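Local coordinates for protein ubiquitin conjugating enzyme (Agrocybe aegerita, PDB 3WE5) that probably receives activated ubiquitin from an E1 enzyme as a thioester and passes it on, with an E3 ligase, in protein ubiquitylation, at residues E39-P42 with V43-L47; D151-V154 with R155-D159; S119-S122 with P123-V127. All coordinates share one frame; numbering follows the deposited sequence.

How the interactions relate
Three local contacts mark three points along one ubiquitin-conjugating fold. Interaction 1 turns the chain from the first helix into edge strand 45-49. Interaction 3 comes next in sequence and leads a loop into helix 127-140, the helix that also packs on interaction 1; their centres lie about 19 Å apart and their nearest atoms about 7 Å. Interaction 2, late in the chain, is farther away: about 31 Å from interaction 1 centre to centre, on opposite sides of the chain's centre, and about 25 Å from interaction 3, again between centres. Through Tyr153 it meets His111 and Tyr107, in the segment that in E2 enzymes leads to the catalytic cysteine. None of the three touches another.

Interaction 1 (E39-P42 with V43-L47); sequences EGCP and VGITL
Pro42 and Ile45 close a tight turn: the backbone N of Ile45 donates to Pro42 O across 3.0 Å. The N-H...O angle is 152°, with the donor tilted somewhat from the carbonyl plane. The same oxygen also lies against an aliphatic carbon, Ile45 CB, 3.5 Å away. Farther out, Ile45 CD1 comes up to Pro42 CB at 4.1 Å; CG1 stands beside the backbone N (chi1 -67°), which turns this branch back over the proline. Cys41 CB lies 3.1 Å from Ile45 O, and cysteine suits the place because SG is a compact apolar end between Leu47 of the strand and Ile36 of helix 24-39. This is a type II beta turn, Pro42 to Ile45, joining helix 24-39 to edge strand 45-49 of the antiparallel sheet of the E2 fold. Gly44 takes its third position with a phi of 92°, where a side chain would jam against the preceding carbonyl; Gly40, with positive phi just past the helix, likewise suits glycine. On the inner side Pro42 and Ile45 both reach Val132 of helix 127-140, and Ile45, which is buried, also meets Phe58 and Ile60 of strand 55-61. Packing slackens toward Leu47, whose CB is 4.4 Å from Cys41 SG, although Ile36 touches both residues. The solvent side is the tip of the turn, where Val43 is exposed; its side chain is about 4 Å from a bound acetic acid, probably from the crystallisation liquor, while its carbonyl oxygen accepts a hydrogen bond from Gln135 NE2.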
ATOM      1  N   GLU A  39      31.003   0.794 -18.473  1.00 18.93           N
ATOM      2  CA  GLU A  39      29.956  -0.110 -18.987  1.00 15.37           C
ATOM      3  C   GLU A  39      28.754   0.644 -19.500  1.00 19.12           C
ATOM      4  O   GLU A  39      27.942   0.110 -20.274  1.00 19.52           O
ATOM      5  CB  GLU A  39      29.499  -1.062 -17.885  1.00 16.87           C
ATOM      6  CG  GLU A  39      30.577  -2.027 -17.448  1.00 18.89           C
ATOM      7  CD  GLU A  39      30.891  -3.081 -18.506  1.00 37.06           C
ATOM      8  OE1 GLU A  39      31.994  -3.652 -18.436  1.00 37.02           O
ATOM      9  OE2 GLU A  39      30.040  -3.355 -19.399  1.00 29.63           O
ATOM     10  N   GLY A  40      28.608   1.878 -19.047  1.00 14.99           N
ATOM     11  CA  GLY A  40      27.394   2.618 -19.308  1.00 14.53           C
ATOM     12  C   GLY A  40      26.273   2.133 -18.412  1.00 19.52           C
ATOM     13  O   GLY A  40      26.447   1.210 -17.610  1.00 22.23           O
ATOM     14  N   CYS A  41      25.127   2.783 -18.510  1.00 16.06           N
ATOM     15  CA  CYS A  41      23.979   2.377 -17.701  1.00 12.85           C
ATOM     16  C   CYS A  41      23.018   1.567 -18.543  1.00 16.23           C
ATOM     17  O   CYS A  41      23.026   1.704 -19.774  1.00 18.47           O
ATOM     18  CB  CYS A  41      23.200   3.588 -17.177  1.00 19.06           C
ATOM     19  SG  CYS A  41      24.038   4.602 -15.931  1.00 20.92           S
ATOM     20  N   PRO A  42      22.171   0.753 -17.894  1.00 18.41           N
ATOM     21  CA  PRO A  42      21.151   0.031 -18.657  1.00 16.23           C
ATOM     22  C   PRO A  42      20.139   0.994 -19.232  1.00 17.03           C
ATOM     23  O   PRO A  42      19.994   2.107 -18.741  1.00 13.20           O
ATOM     24  CB  PRO A  42      20.476  -0.856 -17.597  1.00 22.36           C
ATOM     25  CG  PRO A  42      21.516  -0.984 -16.493  1.00 20.03           C
ATOM     26  CD  PRO A  42      22.173   0.362 -16.471  1.00 16.35           C
ATOM     27  N   VAL A  43      19.412   0.568 -20.256  1.00 14.43           N
ATOM     28  CA  VAL A  43      18.487   1.470 -20.921  1.00 13.01           C
ATOM     29  C   VAL A  43      17.465   2.070 -19.954  1.00 11.98           C
ATOM     30  O   VAL A  43      16.898   1.371 -19.081  1.00 17.18           O
ATOM     31  CB  VAL A  43      17.796   0.759 -22.142  1.00 16.26           C
ATOM     32  CG1 VAL A  43      16.958  -0.430 -21.694  1.00 20.28           C
ATOM     33  CG2 VAL A  43      16.948   1.750 -22.932  1.00 17.50           C
ATOM     34  N   GLY A  44      17.258   3.376 -20.091  1.00  9.93           N
ATOM     35  CA  GLY A  44      16.245   4.060 -19.313  1.00 10.91           C
ATOM     36  C   GLY A  44      16.842   4.617 -18.029  1.00 13.77           C
ATOM     37  O   GLY A  44      16.202   5.386 -17.320  1.00 14.57           O
ATOM     38  N   ILE A  45      18.070   4.232 -17.737  1.00 13.09           N
ATOM     39  CA  ILE A  45      18.699   4.714 -16.496  1.00 15.35           C
ATOM     40  C   ILE A  45      19.836   5.657 -16.864  1.00 11.68           C
ATOM     41  O   ILE A  45      20.684   5.333 -17.681  1.00 13.59           O
ATOM     42  CB  ILE A  45      19.188   3.539 -15.632  1.00 13.44           C
ATOM     43  CG1 ILE A  45      18.009   2.720 -15.112  1.00 14.60           C
ATOM     44  CG2 ILE A  45      20.035   4.065 -14.445  1.00 16.43           C
ATOM     45  CD1 ILE A  45      18.381   1.294 -14.795  1.00 19.24           C
ATOM     46  N   THR A  46      19.849   6.860 -16.291  1.00 11.39           N
ATOM     47  CA  THR A  46      20.922   7.807 -16.617  1.00 13.00           C
ATOM     48  C   THR A  46      21.531   8.391 -15.348  1.00 11.45           C
ATOM     49  O   THR A  46      20.800   8.857 -14.489  1.00 13.64           O
ATOM     50  CB  THR A  46      20.383   8.976 -17.435  1.00 20.04           C
ATOM     51  OG1 THR A  46      19.698   8.460 -18.585  1.00 19.59           O
ATOM     52  CG2 THR A  46      21.510   9.889 -17.885  1.00 22.99           C
ATOM     53  N   LEU A  47      22.852   8.342 -15.247  1.00 13.88           N
ATOM     54  CA  LEU A  47      23.574   9.051 -14.163  1.00 11.31           C
ATOM     55  C   LEU A  47      23.606  10.542 -14.461  1.00 12.44           C
ATOM     56  O   LEU A  47      24.069  10.944 -15.539  1.00 15.63           O
ATOM     57  CB  LEU A  47      24.996   8.493 -14.027  1.00 10.43           C
ATOM     58  CG  LEU A  47      25.871   9.217 -12.982  1.00 13.41           C
ATOM     59  CD1 LEU A  47      25.297   8.975 -11.609  1.00 14.28           C
ATOM     60  CD2 LEU A  47      27.280   8.687 -13.054  1.00 13.09           C
TER

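Interaction 2 (D151-V154 with R155-D159); sequences DRYV and RTAPD
Arg155 and Asp151 meet first through the backbone: Arg155 N donates to Asp151 O at 3.2 Å with an N-H...O angle of 154°, a regular i to i+4 helical bond. One residue on, the bond is of i to i+3 type and weak: Thr156 N to Tyr153 O at 3.4 Å. Helix 150-156 lies late in the E2 fold, packed by Tyr153 and Val154 on the loop with Tyr107, Ser108 and Asn109, which in E2 enzymes precedes the catalytic cysteine. Among the van der Waals contacts, Arg155 CG rests 3.3 Å from Asp151 O, and a bend at chi3 (-76°) folds the guanidinium back along the helix, with one face turned to that oxygen and NH2 lying 3.8 Å from Arg152 CA. Thr156 contributes its methyl, CG2, set against Arg152 O. The aromatic contact is a CH-pi interaction: Ala157 CB lies over one face of the Tyr153 ring, 4.0 Å from its centroid and nearest to CE2, at 3.7 Å. With CG anti to the backbone N (chi1 177°), the ring extends along the chain toward Ala157, whose single methyl is small enough to fit over it. Tyr153 also stacks with Tyr107, while Arg152 packs on Tyr153 of the second subunit. Asp151 OD2 and Arg155 NH1 are 5.4 Å apart, so their opposite charges make no salt bridge and probably attract only weakly. The chemistry therefore combines one regular and one weak backbone bond with a tyrosine whose ring carries Ala157 CB over a face and whose OH is bonded to His111 ND1, which probably limits the ring's rotation.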
ATOM      1  N   ASP A 151      -0.700   9.161   3.651  1.00 33.40           N
ATOM      2  CA  ASP A 151      -0.787  10.395   4.429  1.00 31.16           C
ATOM      3  C   ASP A 151      -0.262  10.227   5.862  1.00 32.73           C
ATOM      4  O   ASP A 151       0.444  11.101   6.377  1.00 38.00           O
ATOM      5  CB  ASP A 151      -2.213  10.955   4.402  1.00 38.38           C
ATOM      6  CG  ASP A 151      -2.676  11.279   2.997  1.00 52.51           C
ATOM      7  OD1 ASP A 151      -1.816  11.623   2.156  1.00 44.11           O
ATOM      8  OD2 ASP A 151      -3.895  11.172   2.727  1.00 56.73           O
ATOM      9  N   ARG A 152      -0.595   9.098   6.485  1.00 37.13           N
ATOM     10  CA  ARG A 152      -0.112   8.769   7.825  1.00 42.53           C
ATOM     11  C   ARG A 152       1.410   8.785   7.865  1.00 41.72           C
ATOM     12  O   ARG A 152       2.018   9.454   8.707  1.00 40.68           O
ATOM     13  CB  ARG A 152      -0.640   7.393   8.251  1.00 38.94           C
ATOM     14  CG  ARG A 152      -0.283   6.993   9.678  1.00 41.43           C
ATOM     15  CD  ARG A 152      -1.279   5.976  10.253  1.00 56.70           C
ATOM     16  NE  ARG A 152      -1.034   4.611   9.789  1.00 59.09           N
ATOM     17  CZ  ARG A 152      -1.777   3.986   8.879  1.00 64.29           C
ATOM     18  NH1 ARG A 152      -2.818   4.603   8.335  1.00 47.96           N
ATOM     19  NH2 ARG A 152      -1.486   2.744   8.512  1.00 53.69           N
ATOM     20  N   TYR A 153       2.022   8.057   6.935  1.00 38.37           N
ATOM     21  CA  TYR A 153       3.475   7.990   6.859  1.00 42.57           C
ATOM     22  C   TYR A 153       4.123   9.357   6.649  1.00 28.38           C
ATOM     23  O   TYR A 153       5.079   9.710   7.341  1.00 35.77           O
ATOM     24  CB  TYR A 153       3.926   7.034   5.745  1.00 35.68           C
ATOM     25  CG  TYR A 153       5.427   6.992   5.605  1.00 35.02           C
ATOM     26  CD1 TYR A 153       6.204   6.277   6.504  1.00 34.26           C
ATOM     27  CD2 TYR A 153       6.070   7.684   4.586  1.00 32.02           C
ATOM     28  CE1 TYR A 153       7.573   6.240   6.387  1.00 44.92           C
ATOM     29  CE2 TYR A 153       7.438   7.661   4.464  1.00 24.43           C
ATOM     30  CZ  TYR A 153       8.186   6.940   5.370  1.00 27.03           C
ATOM     31  OH  TYR A 153       9.558   6.912   5.255  1.00 30.72           O
ATOM     32  N   VAL A 154       3.614  10.118   5.684  1.00 31.98           N
ATOM     33  CA  VAL A 154       4.320  11.317   5.234  1.00 37.63           C
ATOM     34  C   VAL A 154       4.326  12.434   6.295  1.00 37.54           C
ATOM     35  O   VAL A 154       5.276  13.215   6.389  1.00 40.74           O
ATOM     36  CB  VAL A 154       3.791  11.787   3.862  1.00 38.09           C
ATOM     37  CG1 VAL A 154       4.277  13.182   3.534  1.00 35.24           C
ATOM     38  CG2 VAL A 154       4.224  10.800   2.763  1.00 31.74           C
ATOM     39  N   ARG A 155       3.281  12.479   7.117  1.00 37.18           N
ATOM     40  CA  ARG A 155       3.172  13.497   8.164  1.00 38.39           C
ATOM     41  C   ARG A 155       4.320  13.446   9.163  1.00 34.43           C
ATOM     42  O   ARG A 155       4.822  14.485   9.597  1.00 45.08           O
ATOM     43  CB  ARG A 155       1.852  13.343   8.929  1.00 38.53           C
ATOM     44  CG  ARG A 155       0.634  13.857   8.196  1.00 59.54           C
ATOM     45  CD  ARG A 155      -0.530  14.080   9.156  1.00 63.05           C
ATOM     46  NE  ARG A 155      -1.164  12.827   9.557  1.00 63.33           N
ATOM     47  CZ  ARG A 155      -2.143  12.242   8.874  1.00 56.03           C
ATOM     48  NH1 ARG A 155      -2.595  12.801   7.755  1.00 45.60           N
ATOM     49  NH2 ARG A 155      -2.669  11.100   9.306  1.00 46.71           N
ATOM     50  N   THR A 156       4.729  12.234   9.533  1.00 37.87           N
ATOM     51  CA  THR A 156       5.723  12.048  10.590  1.00 41.92           C
ATOM     52  C   THR A 156       7.071  11.538  10.057  1.00 52.65           C
ATOM     53  O   THR A 156       7.984  11.241  10.830  1.00 42.92           O
ATOM     54  CB  THR A 156       5.191  11.069  11.659  1.00 52.81           C
ATOM     55  OG1 THR A 156       6.198  10.827  12.649  1.00 60.38           O
ATOM     56  CG2 THR A 156       4.802   9.756  11.018  1.00 44.49           C
ATOM     57  N   ALA A 157       7.198  11.458   8.735  1.00 39.65           N
ATOM     58  CA  ALA A 157       8.390  10.870   8.111  1.00 47.72           C
ATOM     59  C   ALA A 157       9.683  11.676   8.309  1.00 39.88           C
ATOM     60  O   ALA A 157       9.708  12.892   8.115  1.00 46.59           O
ATOM     61  CB  ALA A 157       8.139  10.603   6.627  1.00 37.55           C
ATOM     62  N   PRO A 158      10.769  10.983   8.669  1.00 38.83           N
ATOM     63  CA  PRO A 158      12.079  11.591   8.930  1.00 40.15           C
ATOM     64  C   PRO A 158      12.806  11.968   7.639  1.00 51.00           C
ATOM     65  O   PRO A 158      12.408  11.494   6.567  1.00 37.93           O
ATOM     66  CB  PRO A 158      12.831  10.465   9.627  1.00 42.01           C
ATOM     67  CG  PRO A 158      12.261   9.221   9.017  1.00 44.36           C
ATOM     68  CD  PRO A 158      10.808   9.514   8.788  1.00 39.73           C
ATOM     69  N   ASP A 159      13.848  12.796   7.745  1.00 41.36           N
ATOM     70  CA  ASP A 159      14.631  13.217   6.578  1.00 45.36           C
ATOM     71  C   ASP A 159      15.137  12.017   5.802  1.00 45.49           C
ATOM     72  O   ASP A 159      14.999  11.937   4.579  1.00 47.06           O
ATOM     73  CB  ASP A 159      15.842  14.070   6.985  1.00 46.04           C
ATOM     74  CG  ASP A 159      16.794  14.330   5.811  1.00 61.92           C
ATOM     75  OD1 ASP A 159      16.423  15.106   4.903  1.00 62.37           O
ATOM     76  OD2 ASP A 159      17.907  13.757   5.790  1.00 47.92           O
TER

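Interaction 3 (S119-S122 with P123-V127); sequences SEWS and PVLSV
Trp121 and Leu125 run antiparallel past one another, the indole reaching forward along the chain and the leucine reaching back. Their closest atoms are Trp121 CZ3 and Leu125 CB, at 3.9 Å, and the leucine meets the ring obliquely. CG of Leu125 lies beside its own backbone N (chi1 -55°), which carries CD1 back to within 3.9 Å of Glu120 O. An indole suits the place because its N-H reaches Pro84 O in a hydrogen bond while the rest of its ring lies along Leu125, Ser87 and Pro88. Ser122 lies between these two residues and faces Val124 instead. Its OG stands anti to the backbone N (chi1 167°) and accepts Val124 N at 3.1 Å in a nearly straight bond of 169°, an ST turn. Val124 CG2 leans on the same oxygen, 3.2 Å away. The Ser122 carbonyl takes a separate donor, Leu125 N at 3.1 Å, which sits above the carbonyl plane; this closes a type I beta turn whose second position suits the fixed phi of Pro123. An alanine here would keep that backbone bond but would probably leave Val124 N without its side-chain acceptor and the start of the turn less firmly fixed. Beyond the turn, Ser126 caps helix 127-140, its OG accepting the N-H of Ala129. A Trp-Ser-Pro turn ahead of an N-capped helix, bonded to the loop that holds Pro84, is typical of the E2 fold; in related E2 enzymes these two loops contribute to the E3-binding surface, and probably do so here.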
ATOM      1  N   SER A 119      15.542  -5.391   4.349  1.00 25.88           N
ATOM      2  CA  SER A 119      15.977  -6.741   4.717  1.00 31.62           C
ATOM      3  C   SER A 119      16.735  -7.480   3.614  1.00 29.73           C
ATOM      4  O   SER A 119      17.541  -8.367   3.902  1.00 36.29           O
ATOM      5  CB  SER A 119      14.755  -7.578   5.099  1.00 22.83           C
ATOM      6  OG  SER A 119      14.006  -7.895   3.926  1.00 35.80           O
ATOM      7  N   GLU A 120      16.464  -7.153   2.354  1.00 23.20           N
ATOM      8  CA  GLU A 120      17.116  -7.859   1.261  1.00 20.93           C
ATOM      9  C   GLU A 120      18.324  -7.124   0.647  1.00 19.23           C
ATOM     10  O   GLU A 120      18.904  -7.584  -0.344  1.00 23.30           O
ATOM     11  CB  GLU A 120      16.083  -8.248   0.208  1.00 26.96           C
ATOM     12  CG  GLU A 120      14.857  -8.872   0.856  1.00 43.53           C
ATOM     13  CD  GLU A 120      14.346 -10.088   0.128  1.00 56.36           C
ATOM     14  OE1 GLU A 120      14.389 -11.188   0.720  1.00 63.76           O
ATOM     15  OE2 GLU A 120      13.884  -9.946  -1.024  1.00 60.08           O
ATOM     16  N   TRP A 121      18.708  -5.983   1.226  1.00 22.96           N
ATOM     17  CA  TRP A 121      19.983  -5.379   0.835  1.00 18.66           C
ATOM     18  C   TRP A 121      21.121  -6.364   1.098  1.00 18.90           C
ATOM     19  O   TRP A 121      21.117  -7.085   2.104  1.00 19.91           O
ATOM     20  CB  TRP A 121      20.254  -4.052   1.577  1.00 19.36           C
ATOM     21  CG  TRP A 121      21.646  -3.563   1.269  1.00 15.57           C
ATOM     22  CD1 TRP A 121      22.733  -3.619   2.083  1.00 13.42           C
ATOM     23  CD2 TRP A 121      22.101  -3.011   0.027  1.00 14.26           C
ATOM     24  NE1 TRP A 121      23.837  -3.133   1.427  1.00 15.66           N
ATOM     25  CE2 TRP A 121      23.470  -2.739   0.168  1.00 15.15           C
ATOM     26  CE3 TRP A 121      21.471  -2.700  -1.186  1.00 19.35           C
ATOM     27  CZ2 TRP A 121      24.240  -2.188  -0.868  1.00 14.95           C
ATOM     28  CZ3 TRP A 121      22.233  -2.152  -2.205  1.00 17.73           C
ATOM     29  CH2 TRP A 121      23.595  -1.899  -2.045  1.00 19.13           C
ATOM     30  N   SER A 122      22.084  -6.409   0.188  1.00 16.26           N
ATOM     31  CA  SER A 122      23.329  -7.145   0.406  1.00 21.51           C
ATOM     32  C   SER A 122      24.436  -6.357  -0.252  1.00 18.80           C
ATOM     33  O   SER A 122      24.196  -5.706  -1.256  1.00 16.24           O
ATOM     34  CB  SER A 122      23.242  -8.540  -0.211  1.00 18.86           C
ATOM     35  OG  SER A 122      24.530  -9.148  -0.283  1.00 19.62           O
ATOM     36  N   PRO A 123      25.664  -6.406   0.297  1.00 17.23           N
ATOM     37  CA  PRO A 123      26.788  -5.753  -0.389  1.00 20.81           C
ATOM     38  C   PRO A 123      27.072  -6.355  -1.774  1.00 13.85           C
ATOM     39  O   PRO A 123      27.807  -5.748  -2.533  1.00 15.15           O
ATOM     40  CB  PRO A 123      27.989  -6.041   0.529  1.00 17.64           C
ATOM     41  CG  PRO A 123      27.391  -6.443   1.849  1.00 23.80           C
ATOM     42  CD  PRO A 123      26.065  -7.049   1.562  1.00 15.27           C
ATOM     43  N   VAL A 124      26.517  -7.528  -2.089  1.00 12.54           N
ATOM     44  CA  VAL A 124      26.716  -8.095  -3.420  1.00 13.81           C
ATOM     45  C   VAL A 124      25.948  -7.345  -4.510  1.00 16.60           C
ATOM     46  O   VAL A 124      26.204  -7.552  -5.698  1.00 17.03           O
ATOM     47  CB  VAL A 124      26.359  -9.608  -3.477  1.00 14.62           C
ATOM     48  CG1 VAL A 124      27.159 -10.386  -2.386  1.00 16.31           C
ATOM     49  CG2 VAL A 124      24.869  -9.839  -3.359  1.00 15.48           C
ATOM     50  N   LEU A 125      25.048  -6.472  -4.089  1.00 16.18           N
ATOM     51  CA  LEU A 125      24.286  -5.624  -5.008  1.00 13.14           C
ATOM     52  C   LEU A 125      25.077  -4.362  -5.305  1.00 17.84           C
ATOM     53  O   LEU A 125      26.267  -4.256  -4.988  1.00 18.99           O
ATOM     54  CB  LEU A 125      22.921  -5.297  -4.436  1.00 13.85           C
ATOM     55  CG  LEU A 125      22.098  -6.535  -4.047  1.00 21.33           C
ATOM     56  CD1 LEU A 125      20.761  -6.141  -3.487  1.00 21.69           C
ATOM     57  CD2 LEU A 125      21.958  -7.502  -5.203  1.00 24.28           C
ATOM     58  N   SER A 126      24.446  -3.421  -5.979  1.00 17.11           N
ATOM     59  CA  SER A 126      25.154  -2.224  -6.413  1.00 13.80           C
ATOM     60  C   SER A 126      24.127  -1.149  -6.630  1.00 14.18           C
ATOM     61  O   SER A 126      22.930  -1.405  -6.617  1.00 14.79           O
ATOM     62  CB  SER A 126      25.876  -2.470  -7.728  1.00 17.50           C
ATOM     63  OG  SER A 126      24.953  -2.801  -8.761  1.00 18.41           O
ATOM     64  N   VAL A 127      24.593   0.076  -6.819  1.00 13.01           N
ATOM     65  CA  VAL A 127      23.682   1.163  -7.094  1.00 11.03           C
ATOM     66  C   VAL A 127      22.856   0.885  -8.369  1.00 10.58           C
ATOM     67  O   VAL A 127      21.627   1.099  -8.387  1.00 12.44           O
ATOM     68  CB  VAL A 127      24.483   2.455  -7.257  1.00 13.42           C
ATOM     69  CG1 VAL A 127      23.553   3.563  -7.753  1.00 13.55           C
ATOM     70  CG2 VAL A 127      25.088   2.824  -5.903  1.00 16.26           C
TER